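Local coordinates for type 3A cellulose-binding domain protein (Clostridium thermocellum, PDB 4B9P), which probably binds cellulose as the extracellular sensing module (CBM3) of the anti-sigma factor RsgI2, whose polysaccharide binding may release and activate SigI2, at residues L39-I44 with Y155-L160; R45-K50 with D85-I90; N34-L39 with L99-Y104; F146-K151 with L160-E165. All coordinates share one frame; numbering follows the deposited sequence. Where two conformers were deposited one is given.

How the contacts relate
All four contacts lie in one family 3 carbohydrate-binding module, a beta sandwich of two antiparallel sheets. Contacts 1 and 2 share strand 42-48, which pairs with strand 152-156 in contact 1 and with strand 84-92 in contact 2; their centres are about 16 Å apart. Contact 3 pairs strand 37-38, which precedes 42-48, with strand 98-99, lies about 12 Å from contact 1 between centres, and shares Leu39 with it. Contact 4, where the two sheets meet at one margin, follows contacts 2 and 3 and shares Leu160 with contact 1; its segments, like those of contact 3, alternate with those of contact 1 along the chain. The set runs from contact 3 to the calcium site at contact 2.

Contact 1 (L39-I44 with Y155-L160); sequences LSEVKI and YISGTL
Ser157 OG donates a short 2.6 Å hydrogen bond to Glu41 OE1, using the carboxylate lone pair that faces away from OE2. The Glu41 chain, bent at chi2 (-64°), brings OE1 to the serine hydroxyl. In addition, Glu41 O accepts from Ser157 N at 2.8 Å, with the donor tilted 25° from the carbonyl plane, so the serine is held by both backbone and side chain. A water adds to the grip: it donates to Glu41 O and accepts from Gly158 N. Farther along, Lys43 and Tyr155 form an antiparallel hydrogen-bonded pair, Lys43 N to Tyr155 O at 2.9 Å and Tyr155 N to Lys43 O at 2.8 Å.

The packing is lighter. Val42 CG2 faces Ile156 CG1 at 4.4 Å, and both side chains also touch Ile37. On the other side of the sheet, the edge of the Tyr155 ring brings CD1 within 3.6 Å of Lys43 O, while its hydroxyl is hydrogen-bonded to Glu165 and Thr153. Ser157 and Gly158 are the central residues of a type I' turn, and the whole is a tight two-residue beta hairpin, 152-156 with 159-162, docked through its first strand onto strand 42-48.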
# COMPACT_ATOMS: atom_id res chain seq x y z
N LEU A 39 -4.56 15.65 0.72
CA LEU A 39 -4.02 14.35 0.37
C LEU A 39 -2.50 14.31 0.46
O LEU A 39 -1.94 13.30 0.83
CB LEU A 39 -4.50 13.91 -1.00
CG LEU A 39 -5.94 13.41 -1.02
CD1 LEU A 39 -6.36 13.29 -2.45
CD2 LEU A 39 -6.06 12.05 -0.31
N SER A 40 -1.81 15.40 0.11
CA SER A 40 -0.36 15.39 0.16
C SER A 40 0.17 15.10 1.57
O SER A 40 1.32 14.68 1.72
CB SER A 40 0.22 16.69 -0.38
OG SER A 40 -0.15 17.77 0.48
N GLU A 41 -0.64 15.35 2.60
CA GLU A 41 -0.27 15.05 3.99
C GLU A 41 -0.49 13.60 4.42
O GLU A 41 -0.13 13.24 5.55
CB GLU A 41 -1.05 15.97 4.93
CG GLU A 41 -0.64 17.45 4.78
CD GLU A 41 0.83 17.66 5.19
OE1 GLU A 41 1.15 17.51 6.39
OE2 GLU A 41 1.68 17.93 4.30
N VAL A 42 -1.03 12.78 3.53
CA VAL A 42 -1.42 11.41 3.90
C VAL A 42 -0.38 10.43 3.39
O VAL A 42 0.04 10.53 2.22
CB VAL A 42 -2.76 11.05 3.25
CG1 VAL A 42 -3.14 9.62 3.57
CG2 VAL A 42 -3.82 12.00 3.76
N LYS A 43 0.02 9.49 4.23
CA LYS A 43 0.89 8.37 3.82
C LYS A 43 0.21 7.08 4.25
O LYS A 43 -0.39 7.00 5.33
CB LYS A 43 2.24 8.47 4.52
CG LYS A 43 3.02 9.74 4.23
CD LYS A 43 3.40 9.89 2.77
CE LYS A 43 4.17 11.20 2.55
NZ LYS A 43 4.43 11.43 1.10
N ILE A 44 0.30 6.08 3.40
CA ILE A 44 -0.29 4.77 3.64
C ILE A 44 0.82 3.74 3.57
O ILE A 44 1.60 3.81 2.62
CB ILE A 44 -1.33 4.47 2.56
CG1 ILE A 44 -2.45 5.52 2.54
CG2 ILE A 44 -1.93 3.07 2.77
CD1 ILE A 44 -3.28 5.45 1.28
N TYR A 155 -1.22 7.62 7.97
CA TYR A 155 -0.76 8.77 8.75
C TYR A 155 -1.22 10.05 8.06
O TYR A 155 -1.21 10.14 6.83
CB TYR A 155 0.77 8.82 8.82
CG TYR A 155 1.31 7.50 9.26
CD1 TYR A 155 1.46 6.47 8.35
CD2 TYR A 155 1.66 7.28 10.58
CE1 TYR A 155 1.94 5.24 8.71
CE2 TYR A 155 2.16 5.99 10.97
CZ TYR A 155 2.29 4.98 10.00
OH TYR A 155 2.75 3.71 10.28
N ILE A 156 -1.64 11.04 8.84
CA ILE A 156 -1.94 12.35 8.31
C ILE A 156 -0.99 13.30 9.02
O ILE A 156 -1.02 13.43 10.26
CB ILE A 156 -3.38 12.75 8.60
CG1 ILE A 156 -4.35 11.65 8.13
CG2 ILE A 156 -3.70 14.04 7.94
CD1 ILE A 156 -5.85 11.96 8.34
N SER A 157 -0.16 14.00 8.24
CA SER A 157 0.82 14.93 8.80
C SER A 157 1.67 14.26 9.88
O SER A 157 1.99 14.88 10.91
CB SER A 157 0.14 16.19 9.34
OG SER A 157 -0.50 16.85 8.28
N GLY A 158 2.00 12.99 9.67
CA GLY A 158 2.89 12.26 10.56
C GLY A 158 2.21 11.57 11.72
O GLY A 158 2.86 10.80 12.42
N THR A 159 0.93 11.82 11.94
CA THR A 159 0.20 11.20 13.04
C THR A 159 -0.58 9.98 12.57
O THR A 159 -1.28 10.05 11.56
CB THR A 159 -0.77 12.21 13.68
OG1 THR A 159 -0.01 13.29 14.21
CG2 THR A 159 -1.51 11.57 14.81
N LEU A 160 -0.47 8.87 13.29
CA LEU A 160 -1.22 7.66 12.96
C LEU A 160 -2.73 7.87 13.11
O LEU A 160 -3.21 8.17 14.21
CB LEU A 160 -0.76 6.46 13.81
CG LEU A 160 -1.39 5.11 13.50
CD1 LEU A 160 -0.93 4.57 12.17
CD2 LEU A 160 -1.02 4.11 14.64
O HOH W 1 1.75 11.67 7.09

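Contact 2 (R45-K50 with D85-I90); sequences RYYYTK and DSYVEI. With CA (calcium ion), chain B.
Arg45 lies over Tyr87 in the closely packed part of the contact: its guanidinium stacks on one face of the phenol ring, planes 21° apart, and CD sits 3.8 Å from the ring centroid as a CH-pi contact. The arginine chain is extended from CG to NE, which carries the cation along the ring toward the hydroxyl. NE and NH2 both grip Glu89 OE1, NE at 3.0 Å, in a side-on salt bridge whose two flat groups are nearly coplanar. Tyr47 lies alongside Tyr87, its CD1 3.7 Å from Tyr87 CB. On the opposite, inward-facing side of the sheet, Ser86 CB rests over one face of the Tyr48 ring at 3.8 Å from its centroid, and Val88 CG2 touches Tyr48 CE1; the Tyr48 hydroxyl is held by Glu56.

Toward 49-50 the contact becomes looser and more polar. Asp85 OD1 takes Lys50 N at 3.0 Å and Ser86 OG from opposite faces of its carboxylate, while Lys50 NZ reaches Asp85 OD2 from above that plane, also at 3.0 Å. A water links Lys50 NZ to Asp85 O. Next to this, Thr49 binds calcium through O and, at 2.4 Å, through OG1; Asp51, Asp132, Ser135 and Asp136 are the other protein ligands. Tyr48 O accepts from both Asp85 N and Ser86 N: a classic beta bulge ends the antiparallel pairing of the two strands beside the calcium site of this CBM3 module.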
# COMPACT_ATOMS: atom_id res chain seq x y z
N ARG A 45 0.90 2.81 4.53
CA ARG A 45 2.00 1.84 4.52
C ARG A 45 1.47 0.41 4.49
O ARG A 45 0.65 0.01 5.32
CB ARG A 45 2.90 1.99 5.76
CG ARG A 45 3.61 3.29 5.76
CD ARG A 45 4.53 3.39 6.94
NE ARG A 45 5.25 4.66 6.87
CZ ARG A 45 5.99 5.11 7.86
NH1 ARG A 45 6.09 4.40 8.98
NH2 ARG A 45 6.60 6.28 7.73
N TYR A 46 2.01 -0.35 3.54
CA TYR A 46 1.77 -1.78 3.40
C TYR A 46 3.07 -2.47 3.80
O TYR A 46 4.08 -2.33 3.10
CB TYR A 46 1.42 -2.12 1.93
CG TYR A 46 1.13 -3.60 1.71
CD1 TYR A 46 2.16 -4.52 1.45
CD2 TYR A 46 -0.19 -4.08 1.73
CE1 TYR A 46 1.88 -5.87 1.29
CE2 TYR A 46 -0.48 -5.45 1.55
CZ TYR A 46 0.56 -6.32 1.30
OH TYR A 46 0.22 -7.62 1.14
N TYR A 47 3.05 -3.21 4.91
CA TYR A 47 4.25 -3.82 5.49
C TYR A 47 4.44 -5.25 5.02
O TYR A 47 3.47 -6.02 4.94
CB TYR A 47 4.13 -3.85 7.00
CG TYR A 47 4.14 -2.52 7.67
CD1 TYR A 47 5.36 -1.86 7.93
CD2 TYR A 47 2.95 -1.88 8.01
CE1 TYR A 47 5.37 -0.63 8.58
CE2 TYR A 47 2.96 -0.66 8.63
CZ TYR A 47 4.15 -0.03 8.91
OH TYR A 47 4.09 1.20 9.55
N TYR A 48 5.69 -5.63 4.75
CA TYR A 48 5.93 -6.97 4.21
C TYR A 48 7.40 -7.32 4.48
O TYR A 48 8.19 -6.50 4.96
CB TYR A 48 5.61 -7.00 2.71
CG TYR A 48 6.53 -6.19 1.81
CD1 TYR A 48 6.40 -4.79 1.68
CD2 TYR A 48 7.51 -6.82 1.05
CE1 TYR A 48 7.23 -4.06 0.89
CE2 TYR A 48 8.34 -6.07 0.21
CZ TYR A 48 8.17 -4.70 0.13
OH TYR A 48 8.99 -3.96 -0.68
N THR A 49 7.74 -8.57 4.17
CA THR A 49 9.15 -8.99 4.15
C THR A 49 9.58 -9.19 2.70
O THR A 49 8.96 -9.95 1.95
CB THR A 49 9.34 -10.28 4.95
OG1 THR A 49 8.32 -11.21 4.57
CG2 THR A 49 9.29 -9.98 6.47
N LYS A 50 10.64 -8.47 2.30
CA LYS A 50 11.11 -8.51 0.90
C LYS A 50 11.73 -9.84 0.51
O LYS A 50 11.92 -10.10 -0.68
CB LYS A 50 12.10 -7.37 0.64
CG LYS A 50 13.43 -7.57 1.41
CD LYS A 50 14.40 -6.44 1.18
CE LYS A 50 15.76 -6.68 1.83
NZ LYS A 50 15.67 -6.80 3.29
N ASP A 85 9.97 -6.21 7.25
CA ASP A 85 11.24 -5.57 7.13
C ASP A 85 11.24 -4.49 6.07
O ASP A 85 12.28 -3.85 5.87
CB ASP A 85 12.44 -6.54 6.93
CG ASP A 85 12.56 -7.12 5.49
OD1 ASP A 85 11.64 -6.90 4.64
OD2 ASP A 85 13.61 -7.79 5.23
N SER A 86 10.09 -4.26 5.42
CA SER A 86 10.00 -3.28 4.34
C SER A 86 8.58 -2.76 4.38
O SER A 86 7.69 -3.41 4.94
CB SER A 86 10.20 -3.97 3.00
OG SER A 86 11.48 -4.56 2.91
N TYR A 87 8.34 -1.61 3.75
CA TYR A 87 6.96 -1.23 3.50
C TYR A 87 6.91 -0.48 2.19
O TYR A 87 7.89 0.16 1.76
CB TYR A 87 6.31 -0.40 4.63
CG TYR A 87 7.06 0.81 5.08
CD1 TYR A 87 6.89 2.05 4.45
CD2 TYR A 87 7.92 0.74 6.16
CE1 TYR A 87 7.58 3.18 4.93
CE2 TYR A 87 8.59 1.85 6.63
CZ TYR A 87 8.42 3.07 6.01
OH TYR A 87 9.12 4.15 6.49
N VAL A 88 5.77 -0.58 1.53
CA VAL A 88 5.43 0.30 0.44
C VAL A 88 4.76 1.50 1.05
O VAL A 88 3.78 1.35 1.78
CB VAL A 88 4.42 -0.41 -0.51
CG1 VAL A 88 4.12 0.50 -1.69
CG2 VAL A 88 4.96 -1.77 -0.96
N GLU A 89 5.29 2.69 0.82
CA GLU A 89 4.64 3.89 1.31
C GLU A 89 3.99 4.59 0.12
O GLU A 89 4.67 5.03 -0.81
CB GLU A 89 5.65 4.84 1.96
CG GLU A 89 4.96 6.03 2.55
CD GLU A 89 5.85 6.86 3.43
OE1 GLU A 89 6.06 6.48 4.59
OE2 GLU A 89 6.32 7.90 2.96
N ILE A 90 2.67 4.70 0.17
CA ILE A 90 1.89 5.34 -0.88
C ILE A 90 1.53 6.72 -0.37
O ILE A 90 1.13 6.90 0.78
CB ILE A 90 0.62 4.52 -1.14
CG1 ILE A 90 1.00 3.20 -1.79
CG2 ILE A 90 -0.36 5.29 -2.05
CD1 ILE A 90 -0.18 2.23 -1.98
CA CA B . 7.66 -11.98 2.37
O HOH W 2 14.51 -4.43 4.28
O HOH W 3 6.74 -10.91 0.33

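Contact 3 (N34-L39 with L99-Y104); sequences NTPITL and LNPGEY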
# COMPACT_ATOMS: atom_id res chain seq x y z
N ASN A 34 -15.72 14.62 9.40
CA ASN A 34 -16.36 15.79 8.79
C ASN A 34 -15.37 16.92 8.53
O ASN A 34 -15.77 18.05 8.30
CB ASN A 34 -17.61 16.24 9.53
CG ASN A 34 -18.84 15.39 9.21
OD1 ASN A 34 -19.25 15.24 8.03
ND2 ASN A 34 -19.42 14.82 10.24
N THR A 35 -14.08 16.59 8.49
CA THR A 35 -13.07 17.57 8.11
C THR A 35 -12.45 17.18 6.77
O THR A 35 -12.22 16.01 6.53
CB THR A 35 -11.93 17.64 9.15
OG1 THR A 35 -11.19 16.43 9.11
CG2 THR A 35 -12.50 17.86 10.54
N PRO A 36 -12.13 18.14 5.91
CA PRO A 36 -11.39 17.84 4.67
C PRO A 36 -9.98 17.43 5.04
O PRO A 36 -9.42 17.91 6.03
CB PRO A 36 -11.37 19.20 3.92
CG PRO A 36 -12.55 19.94 4.54
CD PRO A 36 -12.54 19.54 5.99
N ILE A 37 -9.39 16.56 4.23
CA ILE A 37 -8.03 16.08 4.46
C ILE A 37 -7.19 16.43 3.23
O ILE A 37 -7.56 16.10 2.11
CB ILE A 37 -8.02 14.56 4.69
CG1 ILE A 37 -8.79 14.23 5.98
CG2 ILE A 37 -6.56 14.01 4.74
CD1 ILE A 37 -9.15 12.77 6.15
N THR A 38 -6.08 17.11 3.44
CA THR A 38 -5.19 17.42 2.32
C THR A 38 -4.40 16.15 1.95
O THR A 38 -3.64 15.62 2.77
CB THR A 38 -4.23 18.56 2.73
OG1 THR A 38 -5.01 19.72 3.03
CG2 THR A 38 -3.21 18.87 1.62
N LEU A 39 -4.56 15.65 0.72
CA LEU A 39 -4.02 14.35 0.37
C LEU A 39 -2.50 14.31 0.46
O LEU A 39 -1.94 13.30 0.83
CB LEU A 39 -4.50 13.91 -1.00
CG LEU A 39 -5.94 13.41 -1.02
CD1 LEU A 39 -6.36 13.29 -2.45
CD2 LEU A 39 -6.06 12.05 -0.31
N LEU A 99 -9.34 15.62 0.08
CA LEU A 99 -10.31 14.55 0.19
C LEU A 99 -11.38 15.04 1.15
O LEU A 99 -11.16 15.12 2.36
CB LEU A 99 -9.62 13.30 0.71
CG LEU A 99 -10.50 12.06 0.61
CD1 LEU A 99 -10.79 11.68 -0.87
CD2 LEU A 99 -9.86 10.91 1.36
N ASN A 100 -12.54 15.39 0.61
CA ASN A 100 -13.62 15.85 1.47
C ASN A 100 -14.35 14.73 2.15
O ASN A 100 -14.30 13.60 1.70
CB ASN A 100 -14.59 16.71 0.66
CG ASN A 100 -14.02 18.08 0.37
OD1 ASN A 100 -13.50 18.75 1.26
ND2 ASN A 100 -14.04 18.47 -0.89
N PRO A 101 -15.07 15.05 3.24
CA PRO A 101 -15.87 14.02 3.91
C PRO A 101 -16.82 13.32 2.93
O PRO A 101 -17.52 13.96 2.14
CB PRO A 101 -16.63 14.83 4.98
CG PRO A 101 -15.67 15.92 5.32
CD PRO A 101 -15.06 16.32 4.00
N GLY A 102 -16.83 11.99 2.97
CA GLY A 102 -17.67 11.19 2.10
C GLY A 102 -16.96 10.77 0.81
O GLY A 102 -17.49 9.95 0.05
N GLU A 103 -15.78 11.32 0.54
CA GLU A 103 -15.07 10.96 -0.68
C GLU A 103 -14.04 9.90 -0.38
O GLU A 103 -13.68 9.67 0.76
CB GLU A 103 -14.40 12.20 -1.29
CG GLU A 103 -15.41 13.24 -1.72
CD GLU A 103 -14.78 14.37 -2.50
OE1 GLU A 103 -13.58 14.72 -2.22
OE2 GLU A 103 -15.50 14.92 -3.38
N TYR A 104 -13.56 9.26 -1.45
CA TYR A 104 -12.55 8.23 -1.30
C TYR A 104 -11.55 8.26 -2.41
O TYR A 104 -11.82 8.78 -3.51
CB TYR A 104 -13.21 6.83 -1.19
CG TYR A 104 -13.73 6.35 -2.51
CD1 TYR A 104 -12.93 5.62 -3.38
CD2 TYR A 104 -15.03 6.62 -2.89
CE1 TYR A 104 -13.40 5.19 -4.60
CE2 TYR A 104 -15.52 6.18 -4.10
CZ TYR A 104 -14.70 5.47 -4.95
OH TYR A 104 -15.21 5.03 -6.14
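Leu99 and Leu39 cross obliquely, the CD2 branch of Leu39 meeting Leu99 CB at 3.9 Å. Leu99 projects to the same side of the little sheet as Ile37, and the two stand as neighbours with their CB atoms 4.5 Å apart. Their backbones form an antiparallel hydrogen-bonded pair: Leu99 N gives a short 2.7 Å bond to Ile37 O, in the carbonyl plane, whereas Ile37 N reaches Leu99 O at 3.0 Å from 35° above the plane of the Leu99 carbonyl. Asn31 adds a side-chain N-H to Leu99 O.

Past this pair the prolines take over. Pro101 sets CG against the peptide joining Asn34 to Thr35, 3.4 Å from Asn34 C, with CD facing the ring of Pro36 more loosely. The Asn100 side chain crosses Pro36 obliquely: its CB points away from the other segment, but with CG anti to its own carbonyl carbon (chi1 -74°) OD1 returns to 3.4 Å from Pro36 CB. Glu103 N to Asn100 O closes a type II turn with Gly102 at its third position, and Glu103 OE1 also accepts from Asn100 N. The result is a short two-stranded antiparallel sheet, 37-38 with 98-99, flanking the beta sandwich far from the metal sites.

Contact 4 (F146-K151 with L160-E165); sequences FVVWDK and LYWGIE
Trp162 presents the edge of its indole to the backbone at Trp149: NE1 donates to Trp149 O at 2.8 Å. The oxygen lies in the ring plane, although the donor stands 39° above the carbonyl plane. At the same edge Val148 CG1 presses on CH2 of Trp162 at 3.4 Å, tight for two carbons, the valine crossing the ring at about a right angle. A second anchor is the backbone bond from Ile164 N to Asp150 O, 2.9 Å. Gly163 comes close beside it, CA 3.3 Å from Asp150 O.

Outside these contacts lie one water and the Asp150 carboxylate. The water rests over the centre of one Trp162 face, donates to Asp150 OD1 at 2.7 Å and accepts a weak bond from Gly163 N. The carboxylate of Asp150 is turned only 18° from the indole plane, and its OD1 approaches CZ2 obliquely.

CG anti to the backbone N (chi1 177°) brings the Trp162 indole to 148-150, and Ile7 and Leu9 pack against it. Trp149 NE1 donates to Ser138 O. Strand 147-148 belongs to the sheet of strand 7-13 and strand 159-162 to the other, so the indole ties both sheets of the beta sandwich at one margin, from its place in the classic beta bulge that Tyr161 and Trp162 form opposite Val154.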
# COMPACT_ATOMS: atom_id res chain seq x y z
N PHE A 146 -12.62 -5.60 -1.42
CA PHE A 146 -12.29 -4.70 -0.31
C PHE A 146 -12.92 -5.11 1.01
O PHE A 146 -14.14 -5.36 1.06
CB PHE A 146 -12.73 -3.28 -0.66
CG PHE A 146 -11.91 -2.65 -1.72
CD1 PHE A 146 -10.58 -2.27 -1.45
CD2 PHE A 146 -12.44 -2.40 -2.98
CE1 PHE A 146 -9.81 -1.71 -2.42
CE2 PHE A 146 -11.66 -1.83 -3.95
CZ PHE A 146 -10.33 -1.47 -3.65
N VAL A 147 -12.13 -5.11 2.08
CA VAL A 147 -12.64 -5.22 3.44
C VAL A 147 -11.94 -4.19 4.29
O VAL A 147 -10.82 -3.79 4.01
CB VAL A 147 -12.43 -6.65 4.05
CG1 VAL A 147 -13.10 -7.72 3.22
CG2 VAL A 147 -10.93 -7.02 4.24
N VAL A 148 -12.59 -3.73 5.34
CA VAL A 148 -11.88 -2.88 6.30
C VAL A 148 -10.67 -3.63 6.85
O VAL A 148 -10.77 -4.81 7.20
CB VAL A 148 -12.87 -2.46 7.44
CG1 VAL A 148 -12.16 -1.63 8.49
CG2 VAL A 148 -14.03 -1.63 6.83
N TRP A 149 -9.50 -3.00 6.86
CA TRP A 149 -8.28 -3.77 7.13
C TRP A 149 -7.35 -2.99 8.04
O TRP A 149 -6.85 -1.91 7.68
CB TRP A 149 -7.60 -4.14 5.82
CG TRP A 149 -6.49 -5.10 5.95
CD1 TRP A 149 -5.17 -4.90 5.61
CD2 TRP A 149 -6.61 -6.45 6.40
NE1 TRP A 149 -4.46 -6.06 5.83
CE2 TRP A 149 -5.31 -7.03 6.31
CE3 TRP A 149 -7.68 -7.23 6.86
CZ2 TRP A 149 -5.07 -8.37 6.65
CZ3 TRP A 149 -7.43 -8.57 7.22
CH2 TRP A 149 -6.13 -9.11 7.13
N ASP A 150 -7.08 -3.57 9.21
CA ASP A 150 -6.34 -2.90 10.27
C ASP A 150 -4.81 -3.02 10.14
O ASP A 150 -4.10 -2.36 10.89
CB ASP A 150 -6.72 -3.50 11.63
CG ASP A 150 -8.19 -3.32 11.96
OD1 ASP A 150 -8.61 -2.14 12.00
OD2 ASP A 150 -8.93 -4.31 12.12
N LYS A 151 -4.30 -3.83 9.21
CA LYS A 151 -2.85 -4.10 9.17
C LYS A 151 -2.14 -3.31 8.09
O LYS A 151 -0.97 -3.56 7.80
CB LYS A 151 -2.58 -5.59 9.01
CG LYS A 151 -2.92 -6.39 10.27
CD LYS A 151 -2.64 -7.91 10.06
CE LYS A 151 -1.34 -8.34 10.56
NZ LYS A 151 -1.11 -9.76 10.05
N LEU A 160 -0.47 8.87 13.29
CA LEU A 160 -1.22 7.66 12.96
C LEU A 160 -2.73 7.87 13.11
O LEU A 160 -3.21 8.17 14.21
CB LEU A 160 -0.76 6.46 13.81
CG LEU A 160 -1.39 5.11 13.50
CD1 LEU A 160 -0.93 4.57 12.17
CD2 LEU A 160 -1.02 4.11 14.64
N TYR A 161 -3.48 7.73 12.02
CA TYR A 161 -4.94 7.84 12.06
C TYR A 161 -5.67 6.54 11.77
O TYR A 161 -6.89 6.50 11.91
CB TYR A 161 -5.44 8.92 11.09
CG TYR A 161 -5.58 10.27 11.71
CD1 TYR A 161 -4.47 11.10 11.87
CD2 TYR A 161 -6.81 10.71 12.18
CE1 TYR A 161 -4.59 12.35 12.47
CE2 TYR A 161 -6.94 11.95 12.78
CZ TYR A 161 -5.85 12.78 12.91
OH TYR A 161 -6.00 13.99 13.52
N TRP A 162 -4.96 5.51 11.34
CA TRP A 162 -5.61 4.24 11.05
C TRP A 162 -4.61 3.12 11.18
O TRP A 162 -3.49 3.25 10.70
CB TRP A 162 -6.16 4.21 9.60
CG TRP A 162 -6.76 2.89 9.30
CD1 TRP A 162 -6.11 1.82 8.78
CD2 TRP A 162 -8.10 2.48 9.55
NE1 TRP A 162 -6.96 0.73 8.71
CE2 TRP A 162 -8.19 1.12 9.17
CE3 TRP A 162 -9.24 3.13 10.03
CZ2 TRP A 162 -9.37 0.41 9.26
CZ3 TRP A 162 -10.42 2.42 10.14
CH2 TRP A 162 -10.48 1.08 9.76
N GLY A 163 -5.02 2.02 11.80
CA GLY A 163 -4.26 0.80 11.68
C GLY A 163 -3.37 0.51 12.86
O GLY A 163 -3.22 1.31 13.79
N ILE A 164 -2.78 -0.68 12.81
CA ILE A 164 -1.93 -1.19 13.87
C ILE A 164 -0.56 -1.46 13.28
O ILE A 164 -0.42 -2.26 12.36
CB ILE A 164 -2.52 -2.47 14.43
CG1 ILE A 164 -3.95 -2.23 14.91
CG2 ILE A 164 -1.63 -3.04 15.57
CD1 ILE A 164 -4.64 -3.45 15.40
N GLU A 165 0.46 -0.81 13.83
CA GLU A 165 1.84 -1.03 13.39
C GLU A 165 2.29 -2.45 13.72
O GLU A 165 1.85 -3.03 14.70
CB GLU A 165 2.75 -0.09 14.16
CG GLU A 165 2.38 1.35 14.03
CD GLU A 165 2.95 1.93 12.81
OE1 GLU A 165 3.25 1.13 11.89
OE2 GLU A 165 3.12 3.17 12.78
O HOH W 4 -7.38 0.12 12.97